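PDB 5EZM: 4-amino-4-deoxy-L-arabinose transferase or related glycosyltransferases of PMT family from Cupriavidus metallidurans, which probably transfers 4-amino-4-deoxy-L-arabinose from a lipid carrier to lipid A, as a zinc-binding membrane glycosyltransferase of the GT-C fold. Local coordinates for residues Val541-Pro544 with Asp545-Leu548. Residues are numbered along the deposited sequence; the frame is centred on the assembly and turned at random.
Sequences VMSP and DTYL
Tyr547 N donates to Ser543 O (3.0 Å) and Leu548 N to Pro544 O (2.9 Å), the first i to i+4 bonds of a short helix that starts right after strand 539-542. Ser543 occupies the N-cap, a place that favours serine because its short side chain brings a polar oxygen to backbone N-H groups with no earlier turn to bond to. OG sits between the backbone N and the carbonyl carbon (chi1 61°), 2.7 Å from Thr546 OG1. A water accepts from Ser543 N (2.8 Å) and is also hydrogen-bonded to Thr546 OG1. Proline fits the next place, since the first turn asks for no N-H there. This strand-to-helix junction lies in the C-terminal domain, its strand the middle one of a mixed five-stranded sheet, parallel to 483-486 and antiparallel to 566-569. Met542, the last strand residue, faces the helix: its CB lies 3.7 Å from Thr546 CG2, the threonine branch anti to the backbone N, whereas OG1 serves the cap side. Met542 SD rests 3.6 Å from Tyr547 CA and 5.5 Å from the centroid of the Tyr547 ring, at its edge, a Met-aromatic contact. Replacing Met542 by alanine would probably leave a gap beside Tyr547, whose side chain also touches Val566 and Val568.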
loop_
_atom_site.group_PDB
_atom_site.type_symbol
_atom_site.label_atom_id
_atom_site.label_comp_id
_atom_site.label_asym_id
_atom_site.label_seq_id
_atom_site.Cartn_x
_atom_site.Cartn_y
_atom_site.Cartn_z
ATOM N N VAL A 541 5.052 -0.897 27.610
ATOM C CA VAL A 541 3.777 -0.780 26.912
ATOM C C VAL A 541 3.118 -2.150 26.925
ATOM O O VAL A 541 3.766 -3.159 26.620
ATOM C CB VAL A 541 3.962 -0.278 25.470
ATOM C CG1 VAL A 541 2.617 -0.148 24.774
ATOM C CG2 VAL A 541 4.695 1.048 25.456
ATOM N N MET A 542 1.836 -2.192 27.280
ATOM C CA MET A 542 1.120 -3.460 27.320
ATOM C C MET A 542 -0.346 -3.205 27.016
ATOM O O MET A 542 -0.793 -2.062 26.935
ATOM C CB MET A 542 1.287 -4.147 28.677
ATOM C CG MET A 542 0.690 -3.366 29.835
ATOM S SD MET A 542 1.361 -3.883 31.426
ATOM C CE MET A 542 3.078 -3.414 31.232
ATOM N N SER A 543 -1.094 -4.283 26.824
ATOM C CA SER A 543 -2.533 -4.157 26.692
ATOM C C SER A 543 -3.158 -4.006 28.076
ATOM O O SER A 543 -2.524 -4.316 29.088
ATOM C CB SER A 543 -3.105 -5.371 25.968
ATOM O OG SER A 543 -2.851 -6.566 26.681
ATOM N N PRO A 544 -4.390 -3.493 28.155
ATOM C CA PRO A 544 -5.039 -3.402 29.474
ATOM C C PRO A 544 -5.176 -4.748 30.166
ATOM O O PRO A 544 -4.920 -4.847 31.373
ATOM C CB PRO A 544 -6.403 -2.782 29.145
ATOM C CG PRO A 544 -6.171 -2.020 27.892
ATOM C CD PRO A 544 -5.177 -2.823 27.107
ATOM N N ASP A 545 -5.564 -5.792 29.427
ATOM C CA ASP A 545 -5.669 -7.119 30.027
ATOM C C ASP A 545 -4.316 -7.619 30.515
ATOM O O ASP A 545 -4.245 -8.337 31.521
ATOM C CB ASP A 545 -6.277 -8.102 29.027
ATOM C CG ASP A 545 -7.745 -7.822 28.748
ATOM O OD1 ASP A 545 -8.488 -7.512 29.706
ATOM O OD2 ASP A 545 -8.155 -7.911 27.570
ATOM N N THR A 546 -3.232 -7.252 29.824
ATOM C CA THR A 546 -1.902 -7.593 30.317
ATOM C C THR A 546 -1.595 -6.856 31.614
ATOM O O THR A 546 -1.008 -7.433 32.538
ATOM C CB THR A 546 -0.845 -7.278 29.256
ATOM O OG1 THR A 546 -1.081 -8.080 28.093
ATOM C CG2 THR A 546 0.549 -7.578 29.782
ATOM N N TYR A 547 -1.987 -5.581 31.704
ATOM C CA TYR A 547 -1.785 -4.831 32.938
ATOM C C TYR A 547 -2.546 -5.462 34.094
ATOM O O TYR A 547 -2.023 -5.567 35.207
ATOM C CB TYR A 547 -2.215 -3.374 32.757
ATOM C CG TYR A 547 -2.096 -2.550 34.023
ATOM C CD1 TYR A 547 -0.913 -1.894 34.336
ATOM C CD2 TYR A 547 -3.165 -2.434 34.911
ATOM C CE1 TYR A 547 -0.792 -1.146 35.496
ATOM C CE2 TYR A 547 -3.055 -1.689 36.073
ATOM C CZ TYR A 547 -1.865 -1.045 36.359
ATOM O OH TYR A 547 -1.739 -0.299 37.509
ATOM N N LEU A 548 -3.793 -5.875 33.854
ATOM C CA LEU A 548 -4.569 -6.504 34.915
ATOM C C LEU A 548 -4.026 -7.884 35.260
ATOM O O LEU A 548 -4.162 -8.340 36.402
ATOM C CB LEU A 548 -6.039 -6.589 34.506
ATOM C CG LEU A 548 -7.009 -7.040 35.595
ATOM C CD1 LEU A 548 -6.779 -6.240 36.862
ATOM C CD2 LEU A 548 -8.447 -6.899 35.121
HETATM O O HOH W 1 0.084 -6.736 26.085
#